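Alcohol oxidase (Myceliophthora thermophila, PDB 6F74) probably catalyses oxidation reactions as a VAO-type flavoprotein oxidase with covalently bound FAD. Local coordinates at residues T154-H159 and D207-W212; R213-V218 and V224-G229. All blocks are in the same frame, centred on the assembly; numbering follows the deposited sequence.

From the N terminus, the chain first lays down strand 152-155 and the turn after it, which holds the FAD diphosphate. Forty-eight residues after His159, strand 203-208 runs out at 207-212, and interaction 1 closes that long loop by bringing its end against the phosphate-binding turn. Helix 212-221 follows at once and turns back to 224-229, where interaction 2 closes a far shorter loop. The two contacts stand in series, neither nesting nor crossing, with centres about 14 Å apart. Trp212 bridges them, its indole packing on Val227, Gly228 and Gly229. Together they tie two sheets and the helix around the FAD within one FAD-binding domain.

Interaction 1. Residues T154-H159 and D207-W212; sequences TSSTGH and DGAYQW. With FAD (flavin-adenine dinucleotide), chain I.
Oxygen O2A of the FAD diphosphate is gripped by three successive backbone N-H groups, those of Ser156, Thr157 and Gly158. Thr157 N points almost straight at it (2.8 Å to O2A, 177°), Gly158 N reaches O2A at 3.1 Å, and the bond from Ser156 N is weak. The turn after strand 152-155 thus works as the anion-binding loop of a PCMH-type FAD domain. The side chains extend the grip: Ser156 OG donates to adenine N7A at 2.7 Å, while Thr157 OG1 donates to O1P on the other phosphate at 2.5 Å. With chi1 at 68°, OG1 lies between the backbone N and the carbonyl carbon, where it also accepts from His159 N at 3.2 Å, an ST turn. From behind, 207-212 supplies apolar backing. Ala209 CB rests 3.7 Å from Ser156 OG, and Thr157 CG2 meets Gln211 CG at 3.9 Å; Gln211 NE2 is hydrogen-bonded instead to Ser233 O. A valine in place of Thr157 would probably take one hydrogen bond from O1P and leave His159 N without the acceptor that closes the ST turn. His159 completes the attachment with a covalent bond from ND1 to FAD C8M (1.6 Å), and its NE2 is hydrogen-bonded to Ser233 OG. One short loop therefore secures adenine, both phosphates and the flavin ring, so the cofactor is held by polar bonds and a permanent link together.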
ATOM      1  N   THR A 154      -2.265  15.482  -1.346  1.00 18.00           N
ATOM      2  CA  THR A 154      -0.959  15.210  -0.746  1.00 18.12           C
ATOM      3  C   THR A 154      -0.367  13.957  -1.379  1.00 17.97           C
ATOM      4  O   THR A 154      -1.027  12.936  -1.459  1.00 17.85           O
ATOM      5  CB  THR A 154      -1.079  15.069   0.791  1.00 18.35           C
ATOM      6  OG1 THR A 154      -1.599  16.295   1.342  1.00 18.54           O
ATOM      7  CG2 THR A 154       0.295  14.737   1.458  1.00 18.55           C
ATOM      8  N   SER A 155       0.878  14.058  -1.844  1.00 18.04           N
ATOM      9  CA  SER A 155       1.599  12.899  -2.372  1.00 17.98           C
ATOM     10  C   SER A 155       3.025  12.899  -1.858  1.00 18.24           C
ATOM     11  O   SER A 155       3.730  13.889  -2.007  1.00 18.43           O
ATOM     12  CB  SER A 155       1.564  12.925  -3.882  1.00 17.87           C
ATOM     13  OG  SER A 155       2.182  11.800  -4.459  1.00 17.85           O
ATOM     14  N   SER A 156       3.430  11.804  -1.214  1.00 18.29           N
ATOM     15  CA  SER A 156       4.865  11.567  -0.945  1.00 18.57           C
ATOM     16  C   SER A 156       5.552  10.890  -2.118  1.00 18.54           C
ATOM     17  O   SER A 156       6.670  11.269  -2.449  1.00 18.80           O
ATOM     18  CB  SER A 156       5.068  10.740   0.309  1.00 18.73           C
ATOM     19  OG  SER A 156       4.695  11.508   1.457  1.00 18.93           O
ATOM     20  N   THR A 157       4.882   9.901  -2.731  1.00 18.27           N
ATOM     21  CA  THR A 157       5.459   9.099  -3.821  1.00 18.28           C
ATOM     22  C   THR A 157       4.545   8.740  -5.023  1.00 18.05           C
ATOM     23  O   THR A 157       5.049   8.313  -6.062  1.00 18.13           O
ATOM     24  CB  THR A 157       5.987   7.736  -3.271  1.00 18.35           C
ATOM     25  OG1 THR A 157       4.878   6.923  -2.857  1.00 18.11           O
ATOM     26  CG2 THR A 157       6.979   7.955  -2.091  1.00 18.68           C
ATOM     27  N   GLY A 158       3.233   8.889  -4.896  1.00 17.84           N
ATOM     28  CA  GLY A 158       2.302   8.402  -5.903  1.00 17.70           C
ATOM     29  C   GLY A 158       2.166   6.889  -6.011  1.00 17.65           C
ATOM     30  O   GLY A 158       1.657   6.377  -7.008  1.00 17.64           O
ATOM     31  N   HIS A 159       2.548   6.175  -4.957  1.00 17.67           N
ATOM     32  CA  HIS A 159       2.399   4.723  -4.932  1.00 17.64           C
ATOM     33  C   HIS A 159       0.972   4.250  -4.769  1.00 17.52           C
ATOM     34  O   HIS A 159       0.721   3.099  -5.032  1.00 17.52           O
ATOM     35  CB  HIS A 159       3.255   4.066  -3.804  1.00 17.76           C
ATOM     36  CG  HIS A 159       4.536   3.488  -4.309  1.00 17.93           C
ATOM     37  ND1 HIS A 159       4.618   2.263  -4.974  1.00 17.95           N
ATOM     38  CD2 HIS A 159       5.759   4.064  -4.420  1.00 18.15           C
ATOM     39  CE1 HIS A 159       5.893   2.070  -5.304  1.00 18.17           C
ATOM     40  NE2 HIS A 159       6.590   3.147  -5.004  1.00 18.31           N
ATOM     41  N   ASP A 207      13.121  12.239   9.223  1.00 24.16           N
ATOM     42  CA  ASP A 207      12.851  13.671   9.198  1.00 24.25           C
ATOM     43  C   ASP A 207      12.602  14.124   7.772  1.00 23.64           C
ATOM     44  O   ASP A 207      13.345  14.911   7.209  1.00 23.89           O
ATOM     45  CB  ASP A 207      14.026  14.442   9.844  1.00 25.21           C
ATOM     46  CG  ASP A 207      13.638  15.832  10.326  1.00 25.49           C
ATOM     47  OD1 ASP A 207      12.462  16.279  10.135  1.00 24.95           O
ATOM     48  OD2 ASP A 207      14.537  16.490  10.909  1.00 26.34           O
ATOM     49  N   GLY A 208      11.519  13.615   7.188  1.00 22.88           N
ATOM     50  CA  GLY A 208      11.148  13.944   5.820  1.00 22.30           C
ATOM     51  C   GLY A 208      10.298  12.846   5.205  1.00 21.63           C
ATOM     52  O   GLY A 208      10.137  11.775   5.785  1.00 21.61           O
ATOM     53  N   ALA A 209       9.750  13.128   4.020  1.00 21.12           N
ATOM     54  CA  ALA A 209       8.977  12.142   3.261  1.00 20.53           C
ATOM     55  C   ALA A 209       9.917  11.199   2.495  1.00 20.56           C
ATOM     56  O   ALA A 209       9.884  11.095   1.261  1.00 20.28           O
ATOM     57  CB  ALA A 209       8.051  12.830   2.310  1.00 20.09           C
ATOM     58  N   TYR A 210      10.754  10.504   3.268  1.00 20.97           N
ATOM     59  CA  TYR A 210      11.676   9.548   2.720  1.00 21.08           C
ATOM     60  C   TYR A 210      10.937   8.285   2.254  1.00 20.58           C
ATOM     61  O   TYR A 210       9.778   8.043   2.618  1.00 20.23           O
ATOM     62  CB  TYR A 210      12.767   9.236   3.744  1.00 21.74           C
ATOM     63  CG  TYR A 210      13.772  10.343   3.896  1.00 22.35           C
ATOM     64  CD1 TYR A 210      14.872  10.431   3.031  1.00 22.65           C
ATOM     65  CD2 TYR A 210      13.639  11.311   4.893  1.00 22.70           C
ATOM     66  CE1 TYR A 210      15.802  11.435   3.145  1.00 23.27           C
ATOM     67  CE2 TYR A 210      14.578  12.326   5.029  1.00 23.32           C
ATOM     68  CZ  TYR A 210      15.656  12.388   4.143  1.00 23.60           C
ATOM     69  OH  TYR A 210      16.607  13.390   4.268  1.00 24.30           O
ATOM     70  N   GLN A 211      11.617   7.526   1.416  1.00 20.59           N
ATOM     71  CA  GLN A 211      11.159   6.202   0.984  1.00 20.25           C
ATOM     72  C   GLN A 211      11.832   5.173   1.879  1.00 20.59           C
ATOM     73  O   GLN A 211      12.771   5.507   2.617  1.00 21.13           O
ATOM     74  CB  GLN A 211      11.486   5.993  -0.478  1.00 20.13           C
ATOM     75  CG  GLN A 211      10.711   6.937  -1.382  1.00 19.80           C
ATOM     76  CD  GLN A 211      11.303   6.992  -2.784  1.00 19.89           C
ATOM     77  OE1 GLN A 211      12.290   7.681  -3.001  1.00 20.29           O
ATOM     78  NE2 GLN A 211      10.688   6.292  -3.742  1.00 19.57           N
ATOM     79  N   TRP A 212      11.319   3.943   1.867  1.00 20.33           N
ATOM     80  CA  TRP A 212      11.935   2.868   2.659  1.00 20.65           C
ATOM     81  C   TRP A 212      13.403   2.619   2.304  1.00 21.13           C
ATOM     82  O   TRP A 212      14.228   2.350   3.208  1.00 21.66           O
ATOM     83  CB  TRP A 212      11.127   1.572   2.600  1.00 20.30           C
ATOM     84  CG  TRP A 212       9.980   1.680   3.520  1.00 20.13           C
ATOM     85  CD1 TRP A 212       8.677   1.739   3.191  1.00 19.68           C
ATOM     86  CD2 TRP A 212      10.055   1.815   4.944  1.00 20.52           C
ATOM     87  NE1 TRP A 212       7.911   1.897   4.330  1.00 19.75           N
ATOM     88  CE2 TRP A 212       8.741   1.954   5.417  1.00 20.27           C
ATOM     89  CE3 TRP A 212      11.108   1.835   5.860  1.00 21.12           C
ATOM     90  CZ2 TRP A 212       8.443   2.099   6.766  1.00 20.60           C
ATOM     91  CZ3 TRP A 212      10.808   1.976   7.211  1.00 21.46           C
ATOM     92  CH2 TRP A 212       9.490   2.112   7.649  1.00 21.19           C
TER
HETATM   93  PA  FAD I 601       1.252   8.177  -1.807  1.00 15.73           P
HETATM   94  O1A FAD I 601       0.444   7.856  -3.061  1.00 16.33           O
HETATM   95  O2A FAD I 601       2.280   9.256  -1.936  1.00 14.61           O
HETATM   96  O5B FAD I 601       0.218   8.536  -0.669  1.00 13.82           O
HETATM   97  C5B FAD I 601      -0.673   7.555  -0.215  1.00 13.38           C
HETATM   98  C4B FAD I 601      -1.737   8.216   0.644  1.00 12.87           C
HETATM   99  O4B FAD I 601      -1.074   8.749   1.779  1.00 12.82           O
HETATM  100  C3B FAD I 601      -2.470   9.379   0.024  1.00 12.31           C
HETATM  101  O3B FAD I 601      -3.764   9.440   0.634  1.00 12.69           O
HETATM  102  C2B FAD I 601      -1.704  10.595   0.482  1.00 12.77           C
HETATM  103  O2B FAD I 601      -2.490  11.779   0.664  1.00 12.30           O
HETATM  104  C1B FAD I 601      -1.215  10.160   1.837  1.00 12.89           C
HETATM  105  N9A FAD I 601       0.069  10.719   2.274  1.00 13.21           N
HETATM  106  C8A FAD I 601       1.278  10.443   1.765  1.00 14.09           C
HETATM  107  N7A FAD I 601       2.243  11.103   2.434  1.00 14.08           N
HETATM  108  C5A FAD I 601       1.636  11.801   3.389  1.00 13.77           C
HETATM  109  C6A FAD I 601       2.104  12.698   4.445  1.00 13.93           C
HETATM  110  N6A FAD I 601       3.436  12.915   4.531  1.00 14.13           N
HETATM  111  N1A FAD I 601       1.168  13.258   5.255  1.00 13.83           N
HETATM  112  C2A FAD I 601      -0.155  12.990   5.101  1.00 14.21           C
HETATM  113  N3A FAD I 601      -0.652  12.150   4.157  1.00 13.99           N
HETATM  114  C4A FAD I 601       0.203  11.542   3.295  1.00 13.66           C
HETATM  115  N1  FAD I 601       2.418  -1.867   1.090  1.00 11.40           N
HETATM  116  C2  FAD I 601       2.772  -2.794   2.008  1.00 11.65           C
HETATM  117  O2  FAD I 601       2.147  -2.835   3.099  1.00 12.31           O
HETATM  118  N3  FAD I 601       3.788  -3.656   1.801  1.00 11.81           N
HETATM  119  C4  FAD I 601       4.496  -3.677   0.658  1.00 12.03           C
HETATM  120  O4  FAD I 601       5.424  -4.488   0.462  1.00 13.38           O
HETATM  121  C4X FAD I 601       4.160  -2.707  -0.406  1.00 11.93           C
HETATM  122  N5  FAD I 601       4.829  -2.686  -1.577  1.00 11.39           N
HETATM  123  C5X FAD I 601       4.504  -1.779  -2.531  1.00 10.96           C
HETATM  124  C6  FAD I 601       5.218  -1.758  -3.728  1.00  9.80           C
HETATM  125  C7  FAD I 601       4.939  -0.840  -4.725  1.00  8.66           C
HETATM  126  C7M FAD I 601       5.791  -0.975  -5.963  1.00  8.75           C
HETATM  127  C8  FAD I 601       3.859   0.165  -4.515  1.00  7.38           C
HETATM  128  C8M FAD I 601       3.519   1.240  -5.538  1.00  4.60           C
HETATM  129  C9  FAD I 601       3.128   0.134  -3.332  1.00  9.18           C
HETATM  130  C9A FAD I 601       3.403  -0.793  -2.311  1.00 10.70           C
HETATM  131  N10 FAD I 601       2.698  -0.833  -1.076  1.00 12.01           N
HETATM  132  C10 FAD I 601       3.054  -1.785  -0.111  1.00 11.68           C
HETATM  133  C1' FAD I 601       1.533   0.037  -0.788  1.00 13.09           C
HETATM  134  C2' FAD I 601       1.713   1.277   0.023  1.00 14.05           C
HETATM  135  O2' FAD I 601       1.701   0.890   1.396  1.00 13.99           O
HETATM  136  C3' FAD I 601       0.529   2.218  -0.221  1.00 15.12           C
HETATM  137  O3' FAD I 601       0.306   2.435  -1.627  1.00 16.26           O
HETATM  138  C4' FAD I 601       0.711   3.554   0.487  1.00 15.51           C
HETATM  139  O4' FAD I 601      -0.425   4.386   0.237  1.00 16.74           O
HETATM  140  C5' FAD I 601       1.989   4.247   0.041  1.00 15.36           C
HETATM  141  O5' FAD I 601       2.145   5.481   0.720  1.00 15.25           O
HETATM  142  P   FAD I 601       2.956   6.565  -0.101  1.00 15.53           P
HETATM  143  O1P FAD I 601       4.223   5.958  -0.636  1.00 15.56           O
HETATM  144  O2P FAD I 601       3.018   7.781   0.762  1.00 17.65           O
HETATM  145  O3P FAD I 601       1.940   6.784  -1.342  1.00 15.91           O

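Interaction 2. Residues R213-V218 and V224-G229; sequences RDVYTV and VIAVGG
Leaving strand 224-225, which pairs with strand 296-306, the chain meets helix 212-221 at Ala226, in a compact helix-turn-strand unit of the PCMH-type FAD-binding domain. The methyl of Ala226 turns toward the helix and rests against two neighbouring side chains there, with CB 4.2 Å from Val215 CG1 and 4.1 Å from Tyr216 CD1. CG1 lies anti to the backbone N of Val215 (chi1 178°), which carries this methyl to the alanine. Ala226 O is bound as well: a water donates to it at 2.8 Å and gives its other hydrogen to Tyr216 OH, bridging backbone and phenol. Val227 faces away from the helix. At Gly228 the phenol presses on the main chain itself, and Tyr216 OH comes to 3.0 Å from Gly228 C; a CB there would stand only 2.4 Å from Tyr216 OH, a clash that glycine avoids. Gly229 then delivers the chain to the flavin cofactor, which it touches. Its carbonyl has two phenolic donors, Tyr216 OH and Tyr419 OH, and the rings of Tyr419 and Trp416 pack edge-to-face with that of Tyr216, which probably helps to set how the phenol is turned. Tyr216 OH donates to Gly229 O at 2.6 Å, the oxygen lying near the ring plane and the donor tilted 20° from the carbonyl plane.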
ATOM      1  N   ARG A 213      13.738   2.765   1.027  1.00 21.04           N
ATOM      2  CA  ARG A 213      15.121   2.598   0.600  1.00 21.56           C
ATOM      3  C   ARG A 213      16.060   3.459   1.462  1.00 22.20           C
ATOM      4  O   ARG A 213      17.073   2.983   1.932  1.00 22.76           O
ATOM      5  CB  ARG A 213      15.284   2.966  -0.864  1.00 21.46           C
ATOM      6  CG  ARG A 213      16.596   2.450  -1.419  1.00 21.99           C
ATOM      7  CD  ARG A 213      16.604   2.647  -2.952  1.00 21.88           C
ATOM      8  NE  ARG A 213      15.791   1.618  -3.642  1.00 21.41           N
ATOM      9  CZ  ARG A 213      16.155   0.345  -3.758  1.00 21.54           C
ATOM     10  NH1 ARG A 213      17.353  -0.067  -3.286  1.00 22.12           N
ATOM     11  NH2 ARG A 213      15.356  -0.527  -4.389  1.00 21.14           N
ATOM     12  N   ASP A 214      15.674   4.698   1.702  1.00 22.15           N
ATOM     13  CA  ASP A 214      16.524   5.675   2.403  1.00 22.80           C
ATOM     14  C   ASP A 214      16.673   5.292   3.871  1.00 23.18           C
ATOM     15  O   ASP A 214      17.753   5.395   4.448  1.00 23.91           O
ATOM     16  CB  ASP A 214      15.907   7.077   2.287  1.00 22.60           C
ATOM     17  CG  ASP A 214      15.559   7.460   0.848  1.00 22.18           C
ATOM     18  OD1 ASP A 214      16.471   7.524   0.016  1.00 22.50           O
ATOM     19  OD2 ASP A 214      14.364   7.688   0.519  1.00 21.59           O
ATOM     20  N   VAL A 215      15.572   4.829   4.459  1.00 22.76           N
ATOM     21  CA  VAL A 215      15.522   4.435   5.862  1.00 23.10           C
ATOM     22  C   VAL A 215      16.368   3.183   6.084  1.00 23.48           C
ATOM     23  O   VAL A 215      17.151   3.089   7.060  1.00 24.18           O
ATOM     24  CB  VAL A 215      14.062   4.217   6.322  1.00 22.56           C
ATOM     25  CG1 VAL A 215      13.975   3.749   7.780  1.00 22.98           C
ATOM     26  CG2 VAL A 215      13.286   5.506   6.178  1.00 22.30           C
ATOM     27  N   TYR A 216      16.254   2.255   5.150  1.00 23.07           N
ATOM     28  CA  TYR A 216      16.996   1.003   5.213  1.00 23.37           C
ATOM     29  C   TYR A 216      18.521   1.164   5.204  1.00 24.18           C
ATOM     30  O   TYR A 216      19.235   0.421   5.861  1.00 24.71           O
ATOM     31  CB  TYR A 216      16.564   0.112   4.037  1.00 22.80           C
ATOM     32  CG  TYR A 216      15.195  -0.553   4.147  1.00 22.17           C
ATOM     33  CD1 TYR A 216      14.466  -0.606   5.349  1.00 22.16           C
ATOM     34  CD2 TYR A 216      14.666  -1.206   3.043  1.00 21.66           C
ATOM     35  CE1 TYR A 216      13.250  -1.253   5.431  1.00 21.67           C
ATOM     36  CE2 TYR A 216      13.451  -1.861   3.113  1.00 21.17           C
ATOM     37  CZ  TYR A 216      12.745  -1.893   4.294  1.00 21.17           C
ATOM     38  OH  TYR A 216      11.555  -2.583   4.331  1.00 20.75           O
ATOM     39  N   THR A 217      19.014   2.119   4.429  1.00 24.31           N
ATOM     40  CA  THR A 217      20.458   2.403   4.379  1.00 25.16           C
ATOM     41  C   THR A 217      21.022   2.798   5.759  1.00 25.93           C
ATOM     42  O   THR A 217      22.100   2.374   6.147  1.00 26.69           O
ATOM     43  CB  THR A 217      20.707   3.523   3.342  1.00 25.15           C
ATOM     44  OG1 THR A 217      20.338   3.036   2.055  1.00 24.59           O
ATOM     45  CG2 THR A 217      22.173   4.006   3.323  1.00 26.12           C
ATOM     46  N   VAL A 218      20.268   3.603   6.500  1.00 25.78           N
ATOM     47  CA  VAL A 218      20.673   4.030   7.851  1.00 26.55           C
ATOM     48  C   VAL A 218      20.531   2.903   8.871  1.00 26.73           C
ATOM     49  O   VAL A 218      21.394   2.730   9.748  1.00 27.60           O
ATOM     50  CB  VAL A 218      19.902   5.294   8.282  1.00 26.38           C
ATOM     51  CG1 VAL A 218      20.214   5.668   9.728  1.00 27.20           C
ATOM     52  CG2 VAL A 218      20.282   6.458   7.363  1.00 26.42           C
ATOM     53  N   VAL A 224      20.712  -2.439  12.727  1.00 28.06           N
ATOM     54  CA  VAL A 224      19.380  -2.648  13.296  1.00 27.56           C
ATOM     55  C   VAL A 224      18.385  -2.987  12.196  1.00 26.47           C
ATOM     56  O   VAL A 224      18.663  -2.845  11.003  1.00 26.09           O
ATOM     57  CB  VAL A 224      18.892  -1.452  14.137  1.00 27.80           C
ATOM     58  CG1 VAL A 224      19.830  -1.210  15.325  1.00 28.99           C
ATOM     59  CG2 VAL A 224      18.760  -0.203  13.269  1.00 27.38           C
ATOM     60  N   ILE A 225      17.215  -3.426  12.627  1.00 26.05           N
ATOM     61  CA  ILE A 225      16.133  -3.819  11.736  1.00 25.11           C
ATOM     62  C   ILE A 225      15.066  -2.741  11.747  1.00 24.67           C
ATOM     63  O   ILE A 225      14.466  -2.468  12.781  1.00 24.91           O
ATOM     64  CB  ILE A 225      15.523  -5.169  12.147  1.00 24.98           C
ATOM     65  CG1 ILE A 225      16.595  -6.266  12.071  1.00 25.41           C
ATOM     66  CG2 ILE A 225      14.345  -5.535  11.233  1.00 24.07           C
ATOM     67  CD1 ILE A 225      16.147  -7.623  12.547  1.00 25.41           C
ATOM     68  N   ALA A 226      14.858  -2.130  10.590  1.00 24.10           N
ATOM     69  CA  ALA A 226      13.769  -1.216  10.349  1.00 23.59           C
ATOM     70  C   ALA A 226      12.693  -2.045   9.663  1.00 22.86           C
ATOM     71  O   ALA A 226      12.952  -2.733   8.671  1.00 22.56           O
ATOM     72  CB  ALA A 226      14.211  -0.080   9.430  1.00 23.45           C
ATOM     73  N   VAL A 227      11.487  -1.973  10.217  1.00 22.65           N
ATOM     74  CA  VAL A 227      10.358  -2.757   9.771  1.00 22.09           C
ATOM     75  C   VAL A 227       9.601  -1.943   8.705  1.00 21.48           C
ATOM     76  O   VAL A 227       8.680  -1.197   9.027  1.00 21.35           O
ATOM     77  CB  VAL A 227       9.446  -3.167  10.953  1.00 22.30           C
ATOM     78  CG1 VAL A 227       8.368  -4.135  10.486  1.00 21.82           C
ATOM     79  CG2 VAL A 227      10.239  -3.841  12.038  1.00 23.00           C
ATOM     80  N   GLY A 228      10.035  -2.110   7.452  1.00 21.17           N
ATOM     81  CA  GLY A 228       9.483  -1.418   6.292  1.00 20.65           C
ATOM     82  C   GLY A 228       8.780  -2.416   5.400  1.00 20.20           C
ATOM     83  O   GLY A 228       8.583  -3.565   5.774  1.00 20.26           O
ATOM     84  N   GLY A 229       8.446  -1.981   4.199  1.00 19.81           N
ATOM     85  CA  GLY A 229       7.787  -2.812   3.214  1.00 19.44           C
ATOM     86  C   GLY A 229       8.728  -3.757   2.506  1.00 19.54           C
ATOM     87  O   GLY A 229       9.969  -3.643   2.540  1.00 19.88           O
TER
HETATM   88  O   HOH W   1      12.098  -4.502   6.723  1.00 16.49           O